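Local coordinates for protein monomethylamine methyltransferase MtmB1 (Methanosarcina barkeri, PDB 1TV4) that catalyses transfer of the methyl group of monomethylamine to the corrinoid cofactor of its partner protein MtmC, a step of methanogenesis from methylamine, at residues 178-183 with 205-210; 199-204 with 220-225; 131-136 with 376-381; 225-230 with 253-258. One frame throughout, in Å; residues are numbered along the deposited sequence. Where two conformers were deposited one is given.

Contact 1: residues 178-183 with 205-210. With BG3 (3-methyl-5-sulfo-pyrrolidine-2-carboxylic acid), chain L.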
loop_
_atom_site.group_PDB
_atom_site.type_symbol
_atom_site.label_atom_id
_atom_site.label_comp_id
_atom_site.label_asym_id
_atom_site.label_seq_id
_atom_site.Cartn_x
_atom_site.Cartn_y
_atom_site.Cartn_z
ATOM N N LEU A 178 -2.184 23.891 7.219
ATOM C CA LEU A 178 -2.336 23.765 5.771
ATOM C C LEU A 178 -0.976 23.862 5.081
ATOM O O LEU A 178 -0.670 23.075 4.178
ATOM C CB LEU A 178 -3.266 24.859 5.226
ATOM C CG LEU A 178 -3.512 24.862 3.710
ATOM C CD1 LEU A 178 -4.105 23.519 3.283
ATOM C CD2 LEU A 178 -4.460 26.005 3.337
ATOM N N ALA A 179 -0.159 24.822 5.509
ATOM C CA ALA A 179 1.164 25.013 4.921
ATOM C C ALA A 179 2.107 23.848 5.213
ATOM O O ALA A 179 2.865 23.427 4.342
ATOM C CB ALA A 179 1.780 26.318 5.420
ATOM N N ALA A 180 2.068 23.336 6.441
ATOM C CA ALA A 180 2.926 22.219 6.827
ATOM C C ALA A 180 2.704 21.013 5.907
ATOM O O ALA A 180 3.658 20.341 5.504
ATOM C CB ALA A 180 2.651 21.824 8.280
ATOM N N LYS A 181 1.444 20.735 5.587
ATOM C CA LYS A 181 1.121 19.610 4.715
ATOM C C LYS A 181 1.384 19.958 3.254
ATOM O O LYS A 181 2.025 19.194 2.528
ATOM C CB LYS A 181 -0.353 19.205 4.873
ATOM C CG LYS A 181 -0.741 18.675 6.256
ATOM C CD LYS A 181 -2.173 18.144 6.250
ATOM C CE LYS A 181 -2.670 17.806 7.654
ATOM N NZ LYS A 181 -1.931 16.670 8.283
ATOM N N THR A 182 0.894 21.121 2.834
ATOM C CA THR A 182 1.027 21.581 1.450
ATOM C C THR A 182 2.474 21.730 0.985
ATOM O O THR A 182 2.832 21.331 -0.123
ATOM C CB THR A 182 0.292 22.924 1.268
ATOM O OG1 THR A 182 -1.089 22.752 1.616
ATOM C CG2 THR A 182 0.394 23.410 -0.177
ATOM N N GLU A 183 3.303 22.307 1.845
ATOM C CA GLU A 183 4.713 22.522 1.545
ATOM C C GLU A 183 5.377 21.353 0.808
ATOM O O GLU A 183 5.860 21.502 -0.319
ATOM C CB GLU A 183 5.443 22.795 2.858
ATOM C CG GLU A 183 6.932 22.980 2.756
ATOM C CD GLU A 183 7.537 23.165 4.126
ATOM O OE1 GLU A 183 8.191 22.225 4.628
ATOM O OE2 GLU A 183 7.331 24.249 4.708
ATOM N N GLU A 205 9.280 23.100 7.192
ATOM C CA GLU A 205 9.918 24.400 7.388
ATOM C C GLU A 205 8.989 25.591 7.601
ATOM O O GLU A 205 9.316 26.502 8.369
ATOM C CB GLU A 205 10.837 24.705 6.201
ATOM C CG GLU A 205 11.952 23.682 5.972
ATOM C CD GLU A 205 12.774 23.433 7.220
ATOM O OE1 GLU A 205 12.966 24.392 8.000
ATOM O OE2 GLU A 205 13.239 22.288 7.418
ATOM N N THR A 206 7.844 25.605 6.925
ATOM C CA THR A 206 6.919 26.731 7.054
ATOM C C THR A 206 6.263 26.796 8.434
ATOM O O THR A 206 5.988 27.883 8.950
ATOM C CB THR A 206 5.821 26.683 5.966
ATOM O OG1 THR A 206 6.434 26.672 4.667
ATOM C CG2 THR A 206 4.911 27.905 6.071
ATOM N N SER A 207 6.012 25.634 9.028
ATOM C CA SER A 207 5.399 25.568 10.348
ATOM C C SER A 207 6.449 25.873 11.410
ATOM O O SER A 207 7.628 25.572 11.225
ATOM C CB SER A 207 4.815 24.172 10.583
ATOM O OG SER A 207 5.750 23.176 10.203
ATOM N N LEU A 208 6.017 26.471 12.517
ATOM C CA LEU A 208 6.925 26.819 13.607
ATOM C C LEU A 208 6.490 26.210 14.939
ATOM O O LEU A 208 7.326 25.889 15.783
ATOM C CB LEU A 208 7.012 28.343 13.753
ATOM C CG LEU A 208 7.549 29.117 12.545
ATOM C CD1 LEU A 208 7.517 30.613 12.835
ATOM C CD2 LEU A 208 8.966 28.662 12.234
ATOM N N SER A 209 5.184 26.054 15.125
ATOM C CA SER A 209 4.658 25.489 16.364
ATOM C C SER A 209 4.739 23.967 16.348
ATOM O O SER A 209 4.894 23.353 15.291
ATOM C CB SER A 209 3.199 25.899 16.555
ATOM O OG SER A 209 2.363 25.202 15.650
ATOM N N ALA A 210 4.627 23.361 17.523
ATOM C CA ALA A 210 4.674 21.910 17.627
ATOM C C ALA A 210 3.510 21.284 16.855
ATOM O O ALA A 210 3.700 20.314 16.119
ATOM C CB ALA A 210 4.622 21.486 19.086
HETATM C C1 BG3 L . 17.953 22.779 6.903
HETATM C C2 BG3 L . 17.485 24.120 7.561
HETATM C C3 BG3 L . 16.042 24.511 7.436
HETATM C C4 BG3 L . 16.068 25.791 8.221
HETATM C C5 BG3 L . 16.827 25.180 9.443
HETATM C C6 BG3 L . 15.639 24.811 6.044
HETATM O O1 BG3 L . 18.847 22.731 6.055
HETATM N N1 BG3 L . 17.786 24.089 9.000
HETATM S S1 BG3 L . 17.703 26.458 10.349
HETATM O O2 BG3 L . 16.721 27.482 10.758
HETATM O O3 BG3 L . 18.382 25.828 11.492
HETATM O O4 BG3 L . 18.677 27.084 9.439
#

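Contact 2: residues 199-204 with 220-225. With BG3 (3-methyl-5-sulfo-pyrrolidine-2-carboxylic acid), chain L.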
loop_
_atom_site.group_PDB
_atom_site.type_symbol
_atom_site.label_atom_id
_atom_site.label_comp_id
_atom_site.label_asym_id
_atom_site.label_seq_id
_atom_site.Cartn_x
_atom_site.Cartn_y
_atom_site.Cartn_z
ATOM N N MET A 199 12.308 11.898 -5.090
ATOM C CA MET A 199 13.352 12.594 -4.347
ATOM C C MET A 199 12.938 12.802 -2.894
ATOM O O MET A 199 11.801 13.178 -2.611
ATOM C CB MET A 199 13.651 13.954 -4.975
ATOM C CG MET A 199 14.386 13.888 -6.298
ATOM S SD MET A 199 14.765 15.552 -6.881
ATOM C CE MET A 199 16.265 15.918 -5.928
ATOM N N GLY A 200 13.861 12.547 -1.975
ATOM C CA GLY A 200 13.557 12.748 -0.568
ATOM C C GLY A 200 13.656 14.233 -0.260
ATOM O O GLY A 200 14.322 14.974 -0.984
ATOM N N VAL A 201 12.996 14.678 0.804
ATOM C CA VAL A 201 13.044 16.085 1.180
ATOM C C VAL A 201 13.447 16.224 2.645
ATOM O O VAL A 201 13.637 15.226 3.348
ATOM C CB VAL A 201 11.661 16.783 0.999
ATOM C CG1 VAL A 201 11.109 16.511 -0.395
ATOM C CG2 VAL A 201 10.681 16.311 2.067
ATOM N N LYS A 202 13.592 17.467 3.092
ATOM C CA LYS A 202 13.931 17.749 4.482
ATOM C C LYS A 202 13.034 18.891 4.931
ATOM O O LYS A 202 12.968 19.930 4.274
ATOM C CB LYS A 202 15.410 18.145 4.627
ATOM C CG LYS A 202 15.875 18.261 6.083
ATOM C CD LYS A 202 15.773 19.692 6.631
ATOM C CE LYS A 202 17.084 20.456 6.430
ATOM N NZ LYS A 202 17.073 21.793 7.106
ATOM N N GLY A 203 12.322 18.673 6.033
ATOM C CA GLY A 203 11.428 19.685 6.569
ATOM C C GLY A 203 10.818 19.141 7.850
ATOM O O GLY A 203 11.404 18.240 8.456
ATOM N N PRO A 204 9.663 19.660 8.305
ATOM C CA PRO A 204 8.885 20.745 7.695
ATOM C C PRO A 204 9.554 22.085 8.003
ATOM O O PRO A 204 10.312 22.192 8.968
ATOM C CB PRO A 204 7.519 20.595 8.352
ATOM C CG PRO A 204 7.872 20.149 9.739
ATOM C CD PRO A 204 9.003 19.152 9.525
ATOM N N GLY A 220 1.032 11.930 0.446
ATOM C CA GLY A 220 1.496 12.820 -0.604
ATOM C C GLY A 220 2.505 13.839 -0.111
ATOM O O GLY A 220 3.162 14.510 -0.913
ATOM N N GLY A 221 2.632 13.956 1.209
ATOM C CA GLY A 221 3.574 14.905 1.785
ATOM C C GLY A 221 4.783 14.220 2.398
ATOM O O GLY A 221 5.323 13.266 1.825
ATOM N N MET A 222 5.217 14.695 3.564
ATOM C CA MET A 222 6.362 14.089 4.225
ATOM C C MET A 222 6.031 12.677 4.686
ATOM O O MET A 222 4.917 12.399 5.138
ATOM C CB MET A 222 6.806 14.930 5.427
ATOM C CG MET A 222 7.413 16.261 5.034
ATOM S SD MET A 222 8.289 17.054 6.390
ATOM C CE MET A 222 9.779 16.053 6.472
ATOM N N THR A 223 7.008 11.788 4.556
ATOM C CA THR A 223 6.848 10.399 4.963
ATOM C C THR A 223 8.146 9.925 5.629
ATOM O O THR A 223 9.102 10.699 5.749
ATOM C CB THR A 223 6.485 9.511 3.752
ATOM O OG1 THR A 223 6.264 8.167 4.195
ATOM C CG2 THR A 223 7.590 9.544 2.717
ATOM N N CYS A 224 8.196 8.663 6.044
ATOM C CA CYS A 224 9.361 8.162 6.770
ATOM C C CYS A 224 10.707 8.187 6.053
ATOM O O CYS A 224 11.749 8.118 6.703
ATOM C CB CYS A 224 9.083 6.752 7.303
ATOM S SG CYS A 224 8.996 5.474 6.045
ATOM N N THR A 225 10.691 8.294 4.727
ATOM C CA THR A 225 11.923 8.338 3.952
ATOM C C THR A 225 12.432 9.768 3.740
ATOM O O THR A 225 13.340 10.004 2.941
ATOM C CB THR A 225 11.736 7.659 2.587
ATOM O OG1 THR A 225 10.523 8.126 1.989
ATOM C CG2 THR A 225 11.661 6.143 2.754
HETATM C C1 BG3 L . 17.953 22.779 6.903
HETATM C C2 BG3 L . 17.485 24.120 7.561
HETATM C C3 BG3 L . 16.042 24.511 7.436
HETATM C C4 BG3 L . 16.068 25.791 8.221
HETATM C C5 BG3 L . 16.827 25.180 9.443
HETATM C C6 BG3 L . 15.639 24.811 6.044
HETATM O O1 BG3 L . 18.847 22.731 6.055
HETATM N N1 BG3 L . 17.786 24.089 9.000
HETATM S S1 BG3 L . 17.703 26.458 10.349
HETATM O O2 BG3 L . 16.721 27.482 10.758
HETATM O O3 BG3 L . 18.382 25.828 11.492
HETATM O O4 BG3 L . 18.677 27.084 9.439
#

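Contact 3: residues 131-136 with 376-381. With BG3 (3-methyl-5-sulfo-pyrrolidine-2-carboxylic acid), chain L.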
loop_
_atom_site.group_PDB
_atom_site.type_symbol
_atom_site.label_atom_id
_atom_site.label_comp_id
_atom_site.label_asym_id
_atom_site.label_seq_id
_atom_site.Cartn_x
_atom_site.Cartn_y
_atom_site.Cartn_z
ATOM N N THR A 131 16.413 26.182 1.301
ATOM C CA THR A 131 16.968 26.078 2.639
ATOM C C THR A 131 16.238 26.968 3.654
ATOM O O THR A 131 16.848 27.783 4.358
ATOM C CB THR A 131 18.473 26.418 2.582
ATOM O OG1 THR A 131 19.080 25.655 1.535
ATOM C CG2 THR A 131 19.164 26.065 3.858
ATOM N N GLY A 132 14.918 26.803 3.711
ATOM C CA GLY A 132 14.101 27.550 4.654
ATOM C C GLY A 132 13.834 29.008 4.342
ATOM O O GLY A 132 13.192 29.702 5.132
ATOM N N SER A 133 14.314 29.474 3.197
ATOM C CA SER A 133 14.121 30.864 2.800
ATOM C C SER A 133 12.688 31.118 2.341
ATOM O O SER A 133 12.012 30.212 1.851
ATOM C CB SER A 133 15.099 31.220 1.680
ATOM O OG SER A 133 16.431 30.967 2.095
ATOM N N PRO A 134 12.201 32.358 2.508
ATOM C CA PRO A 134 10.836 32.693 2.095
ATOM C C PRO A 134 10.675 32.669 0.577
ATOM O O PRO A 134 11.443 33.305 -0.144
ATOM C CB PRO A 134 10.626 34.086 2.693
ATOM C CG PRO A 134 12.015 34.668 2.682
ATOM C CD PRO A 134 12.865 33.511 3.144
ATOM N N ILE A 135 9.681 31.925 0.102
ATOM C CA ILE A 135 9.410 31.807 -1.330
ATOM C C ILE A 135 7.949 32.164 -1.607
ATOM O O ILE A 135 7.044 31.660 -0.940
ATOM C CB ILE A 135 9.663 30.362 -1.832
ATOM C CG1 ILE A 135 11.116 29.957 -1.568
ATOM C CG2 ILE A 135 9.325 30.256 -3.315
ATOM C CD1 ILE A 135 12.149 30.782 -2.321
ATOM N N SER A 136 7.725 33.032 -2.593
ATOM C CA SER A 136 6.375 33.453 -2.954
ATOM C C SER A 136 5.530 32.248 -3.347
ATOM O O SER A 136 6.008 31.330 -4.015
ATOM C CB SER A 136 6.421 34.449 -4.118
ATOM O OG SER A 136 7.152 35.610 -3.758
ATOM N N ASP A 376 12.340 34.965 -2.258
ATOM C CA ASP A 376 12.707 34.444 -3.570
ATOM C C ASP A 376 14.174 34.540 -3.977
ATOM O O ASP A 376 14.500 34.331 -5.148
ATOM C CB ASP A 376 11.837 35.087 -4.659
ATOM C CG ASP A 376 10.356 34.802 -4.468
ATOM O OD1 ASP A 376 10.024 33.699 -3.985
ATOM O OD2 ASP A 376 9.525 35.671 -4.809
ATOM N N LYS A 377 15.063 34.839 -3.032
ATOM C CA LYS A 377 16.481 34.932 -3.371
ATOM C C LYS A 377 17.301 33.673 -3.096
ATOM O O LYS A 377 18.266 33.692 -2.329
ATOM C CB LYS A 377 17.125 36.147 -2.689
ATOM C CG LYS A 377 16.688 37.469 -3.317
ATOM C CD LYS A 377 17.631 38.615 -2.977
ATOM C CE LYS A 377 17.208 39.889 -3.702
ATOM N NZ LYS A 377 18.117 41.035 -3.403
ATOM N N THR A 378 16.896 32.581 -3.743
ATOM C CA THR A 378 17.562 31.282 -3.654
ATOM C C THR A 378 17.219 30.553 -4.947
ATOM O O THR A 378 16.059 30.546 -5.355
ATOM C CB THR A 378 17.027 30.415 -2.489
ATOM O OG1 THR A 378 15.625 30.184 -2.678
ATOM C CG2 THR A 378 17.255 31.098 -1.147
ATOM N N THR A 379 18.215 29.958 -5.602
ATOM C CA THR A 379 17.969 29.213 -6.838
ATOM C C THR A 379 18.874 27.992 -6.925
ATOM O O THR A 379 19.897 27.913 -6.241
ATOM C CB THR A 379 18.229 30.047 -8.107
ATOM O OG1 THR A 379 19.635 30.086 -8.367
ATOM C CG2 THR A 379 17.693 31.466 -7.947
ATOM N N GLY A 380 18.495 27.055 -7.791
ATOM C CA GLY A 380 19.264 25.838 -7.973
ATOM C C GLY A 380 20.709 26.043 -8.393
ATOM O O GLY A 380 21.541 25.170 -8.174
ATOM N N MET A 381 21.021 27.185 -9.001
ATOM C CA MET A 381 22.396 27.439 -9.425
ATOM C C MET A 381 23.380 27.375 -8.262
ATOM O O MET A 381 24.495 26.879 -8.418
ATOM C CB MET A 381 22.504 28.803 -10.119
ATOM C CG MET A 381 21.995 28.804 -11.551
ATOM S SD MET A 381 23.026 27.843 -12.675
ATOM C CE MET A 381 24.190 29.113 -13.222
HETATM C C1 BG3 L . 17.953 22.779 6.903
HETATM C C2 BG3 L . 17.485 24.120 7.561
HETATM C C3 BG3 L . 16.042 24.511 7.436
HETATM C C4 BG3 L . 16.068 25.791 8.221
HETATM C C5 BG3 L . 16.827 25.180 9.443
HETATM C C6 BG3 L . 15.639 24.811 6.044
HETATM O O1 BG3 L . 18.847 22.731 6.055
HETATM N N1 BG3 L . 17.786 24.089 9.000
HETATM S S1 BG3 L . 17.703 26.458 10.349
HETATM O O2 BG3 L . 16.721 27.482 10.758
HETATM O O3 BG3 L . 18.382 25.828 11.492
HETATM O O4 BG3 L . 18.677 27.084 9.439
#

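Contact 4: residues 225-230 with 253-258. With BG3 (3-methyl-5-sulfo-pyrrolidine-2-carboxylic acid), chain L.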
loop_
_atom_site.group_PDB
_atom_site.type_symbol
_atom_site.label_atom_id
_atom_site.label_comp_id
_atom_site.label_asym_id
_atom_site.label_seq_id
_atom_site.Cartn_x
_atom_site.Cartn_y
_atom_site.Cartn_z
ATOM N N THR A 225 10.691 8.294 4.727
ATOM C CA THR A 225 11.923 8.338 3.952
ATOM C C THR A 225 12.432 9.768 3.740
ATOM O O THR A 225 13.340 10.004 2.941
ATOM C CB THR A 225 11.736 7.659 2.587
ATOM O OG1 THR A 225 10.523 8.126 1.989
ATOM C CG2 THR A 225 11.661 6.143 2.754
ATOM N N ASP A 226 11.836 10.721 4.451
ATOM C CA ASP A 226 12.266 12.118 4.373
ATOM C C ASP A 226 12.933 12.464 5.702
ATOM O O ASP A 226 12.652 11.827 6.717
ATOM C CB ASP A 226 11.073 13.054 4.164
ATOM C CG ASP A 226 10.364 12.815 2.851
ATOM O OD1 ASP A 226 11.047 12.748 1.804
ATOM O OD2 ASP A 226 9.119 12.711 2.868
ATOM N N SER A 227 13.814 13.461 5.698
ATOM C CA SER A 227 14.484 13.877 6.931
ATOM C C SER A 227 13.549 14.796 7.703
ATOM O O SER A 227 13.066 15.789 7.155
ATOM C CB SER A 227 15.787 14.618 6.617
ATOM O OG SER A 227 16.760 13.733 6.093
ATOM N N HIS A 228 13.306 14.466 8.970
ATOM C CA HIS A 228 12.416 15.250 9.826
ATOM C C HIS A 228 13.241 16.090 10.775
ATOM O O HIS A 228 13.987 15.579 11.601
ATOM C CB HIS A 228 11.470 14.321 10.574
ATOM C CG HIS A 228 10.562 13.566 9.658
ATOM N ND1 HIS A 228 9.195 13.737 9.653
ATOM C CD2 HIS A 228 10.838 12.692 8.663
ATOM C CE1 HIS A 228 8.668 13.001 8.690
ATOM N NE2 HIS A 228 9.643 12.357 8.075
ATOM N N GLU A 229 13.082 17.402 10.651
ATOM C CA GLU A 229 13.844 18.356 11.439
ATOM C C GLU A 229 13.311 18.709 12.823
ATOM O O GLU A 229 12.120 18.952 13.010
ATOM C CB GLU A 229 14.023 19.632 10.614
ATOM C CG GLU A 229 14.783 20.743 11.306
ATOM C CD GLU A 229 15.481 21.659 10.317
ATOM O OE1 GLU A 229 14.887 21.955 9.255
ATOM O OE2 GLU A 229 16.624 22.086 10.602
ATOM N N VAL A 230 14.224 18.734 13.789
ATOM C CA VAL A 230 13.905 19.096 15.164
ATOM C C VAL A 230 15.081 20.018 15.502
ATOM O O VAL A 230 16.234 19.685 15.227
ATOM C CB VAL A 230 13.856 17.878 16.121
ATOM C CG1 VAL A 230 15.180 17.157 16.151
ATOM C CG2 VAL A 230 13.469 18.360 17.521
ATOM N N SER A 253 8.261 6.298 13.024
ATOM C CA SER A 253 9.419 5.640 12.418
ATOM C C SER A 253 10.042 6.533 11.339
ATOM O O SER A 253 10.510 6.047 10.310
ATOM C CB SER A 253 9.003 4.287 11.812
ATOM O OG SER A 253 10.137 3.485 11.522
ATOM N N ASP A 254 10.045 7.842 11.589
ATOM C CA ASP A 254 10.609 8.824 10.658
ATOM C C ASP A 254 12.120 8.988 10.828
ATOM O O ASP A 254 12.639 8.878 11.943
ATOM C CB ASP A 254 10.003 10.221 10.886
ATOM C CG ASP A 254 8.554 10.327 10.475
ATOM O OD1 ASP A 254 8.153 9.659 9.500
ATOM O OD2 ASP A 254 7.817 11.112 11.120
ATOM N N ILE A 255 12.820 9.260 9.727
ATOM C CA ILE A 255 14.259 9.526 9.791
ATOM C C ILE A 255 14.311 10.893 10.481
ATOM O O ILE A 255 13.630 11.831 10.054
ATOM C CB ILE A 255 14.874 9.621 8.372
ATOM C CG1 ILE A 255 14.925 8.221 7.748
ATOM C CG2 ILE A 255 16.264 10.261 8.428
ATOM C CD1 ILE A 255 15.434 8.191 6.320
ATOM N N ILE A 256 15.093 10.994 11.554
ATOM C CA ILE A 256 15.185 12.230 12.328
ATOM C C ILE A 256 16.475 13.011 12.120
ATOM O O ILE A 256 17.572 12.475 12.266
ATOM C CB ILE A 256 15.036 11.940 13.850
ATOM C CG1 ILE A 256 13.643 11.375 14.136
ATOM C CG2 ILE A 256 15.274 13.222 14.667
ATOM C CD1 ILE A 256 13.428 10.984 15.593
ATOM N N MET A 257 16.328 14.286 11.774
ATOM C CA MET A 257 17.481 15.153 11.588
ATOM C C MET A 257 17.460 16.227 12.674
ATOM O O MET A 257 16.660 17.161 12.617
ATOM C CB MET A 257 17.460 15.842 10.224
ATOM C CG MET A 257 18.672 16.754 10.006
ATOM S SD MET A 257 18.410 18.030 8.760
ATOM C CE MET A 257 17.535 19.253 9.745
ATOM N N ASP A 258 18.329 16.070 13.666
ATOM C CA ASP A 258 18.448 17.032 14.761
ATOM C C ASP A 258 19.388 18.121 14.253
ATOM O O ASP A 258 20.412 17.826 13.647
ATOM C CB ASP A 258 19.051 16.344 15.987
ATOM C CG ASP A 258 19.495 17.331 17.056
ATOM O OD1 ASP A 258 18.761 17.510 18.050
ATOM O OD2 ASP A 258 20.578 17.929 16.895
HETATM C C1 BG3 L . 17.953 22.779 6.903
HETATM C C2 BG3 L . 17.485 24.120 7.561
HETATM C C3 BG3 L . 16.042 24.511 7.436
HETATM C C4 BG3 L . 16.068 25.791 8.221
HETATM C C5 BG3 L . 16.827 25.180 9.443
HETATM C C6 BG3 L . 15.639 24.811 6.044
HETATM O O1 BG3 L . 18.847 22.731 6.055
HETATM N N1 BG3 L . 17.786 24.089 9.000
HETATM S S1 BG3 L . 17.703 26.458 10.349
HETATM O O2 BG3 L . 16.721 27.482 10.758
HETATM O O3 BG3 L . 18.382 25.828 11.492
HETATM O O4 BG3 L . 18.677 27.084 9.439
#

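Contact 1: residues 178-183 with 205-210
Beside the pocket of the sulfite-modified pyrrolysine, Glu-183 reaches out from helix 174-193 and holds the start of the loop after strand 201-203, at Glu-205 and Thr-206. Its chain is fully stretched, CG anti to the backbone N (chi1 177°), which carries the carboxylate well clear of the helix. OE1 receives the Glu-205 N-H at 2.9 Å through its syn lone pair. OE2 works twice: its syn lone pair takes Thr-206 N and its anti lone pair takes Thr-206 OG1, which lies 2.6 Å from OE2. That hydroxyl is also hydrogen-bonded to Met-161 N, joining Glu-183 to strand 155-161. Bonds to both oxygens fix the rotation of the carboxylate, and Asn-158 ND2 adds a further donor to OE1. One turn earlier on the helix, the CB of Ala-179 rests on CG2 of Thr-206 at 3.6 Å. Glu-205 itself bends at chi2 (-53°), sending its carboxylate away from the helix, OE1 coming to 3.1 Å from C3 of the BG3 ring. Glu-205 sits in a loop just after a barrel strand, the position where TIM barrels carry their active-site residues.

Contact 2: residues 199-204 with 220-225
Met-222 lies across Pro-204 at about a right angle, its thioether end laid over the Gly-203 to Pro-204 peptide rather than over the proline ring alone. SD is 3.5 Å from Pro-204 N and 3.8 Å from Pro-204 CD. The chain leaves its loop nearly straight through chi2 and then turns at chi3 (74°), which swings CE back over Gly-203, 3.4 Å from the Gly-203 O. That peptide is cis, and Gly-203 offers no side chain of its own, so the sulfur and methyl settle directly on backbone atoms. Nearer the root of the methionine, Met-222 CG faces Val-201 CG2 in a looser apolar touch of 4.4 Å. Thr-184 of helix 174-193 packs on both Val-201 and Met-222, and His-228 also touches Met-222.

Lys-202, between Val-201 and Gly-203, points the other way, away from the loop. Its NZ is joined covalently to C1 of BG3 at 1.3 Å, the amide-type link of pyrrolysine, here with a sulfo group on the ring. Lys-202 and Glu-229 are each modelled in two conformers; in one of each, Glu-229 OE1 is hydrogen-bonded to this NZ. Strand 201-203 thus has two different sides: one meets Met-222, the other bears the modified residue.

Asp-226, the next residue along, supplies polar ties to both segments, accepting from Val-201 N and from Thr-223 N. With no hydrogen bond between the two segments, the Met-222 contact probably rests on van der Waals packing, and the polar ties come from Asp-226 and the neighbouring strands.

Contact 3: residues 131-136 with 376-381
Asp-376 and Ser-136 meet through two bonds, one to each carboxylate oxygen. Ser-136 N gives its hydrogen to OD1 of Asp-376 at 2.8 Å, and the Ser-136 hydroxyl, OG, donates to Asp-376 OD2 at 2.6 Å. Both donors approach on the syn side, some 20° out of the carboxylate plane, and together they hold the group against turning about chi2. A third bond comes back the other way: Asp-376 N points almost straight at Pro-134 O, 2.8 Å off with 171° at the hydrogen and in the carbonyl plane.

Beside these bonds lies Thr-378. Its OG1 sits between the backbone N and the carbonyl carbon (chi1 60°), which turns OG1 to Ile-135, 3.5 Å from Ile-135 CD1, and CG2 to Ser-133, 3.3 Å from Ser-133 OG. That serine hydroxyl has its hydrogen bond with Pro-130 O. In the TIM barrel, segment 131-136 follows the first strand, 125-128, and segment 376-381 comes after 363-366, the last, which pairs with it, so the contact joins the chain that follows these two strands, where the barrel closes.

Further out, Phe-140 and Val-143 of helix 140-148 pack on Ile-135, and Tyr-147 of that helix on Thr-378. Thr-379 is the N-cap of helix 380-393, its OG1 accepting from Met-381 N at 3.3 Å. At the other end of segment 131-136, Gly-132 N lies 3.2 Å from the methyl C6 of BG3.

Contact 4: residues 225-230 with 253-258
His-228 sets out from the face of the sheet that also holds Val-230 and Ile-256, and its ring reaches Asp-254. CB meets the next strand's carbonyl, 3.3 Å from Ile-255 O. CG lies anti to the carbonyl carbon (chi1 -63°), which brings the ring alongside segment 253-258, with CD2 at its edge near Ile-255 O. The CB of Asp-254 sits 3.5 Å from the ring centroid and 11° off the normal, a CH-pi contact over the face. The Asp-254 carboxylate is stacked on the same face, the planes 8° apart, with OD2 3.2 Å from CE1; ND1 is also close to OD2, at an angle too poor for a hydrogen bond. At the tip, NE2 is bonded instead to Thr-223 O, which fixes the ring's rotation.

The backbones run parallel: Ile-255 O accepts from His-228 N, His-228 O from Met-257 N at 2.7 Å, and Met-257 O from Val-230 N. Glu-229 and Met-257 lie side by side on the other face, and in one of its two conformers Glu-229 OE2 accepts from BG3 N1. Strand 227-231, helix 240-251 and strand 255-259 make a beta-alpha-beta crossover, the step repeated round a TIM barrel.

In the fold
All four contacts touch BG3, and their segments sit around one end of the TIM barrel. Contact 3 opens first along the chain and closes last, enclosing the other three. Contacts 1 and 2, centres about 12 Å apart, interleave along the chain, their segments alternating; helix 174-193 leads into strand 201-203. Contact 4 follows contact 2 and shares Thr-225 with it; their centres are about 8 Å apart, on neighbouring strands 201-203 and 227-231. Contacts 1 and 4, about 15 Å apart between centres, meet at the carboxylates of Glu-205 and Glu-229. Contacts 3 and 4 reach the same parallel sheet but do not touch. Distant parts of the sequence thereby surround a single modified lysine.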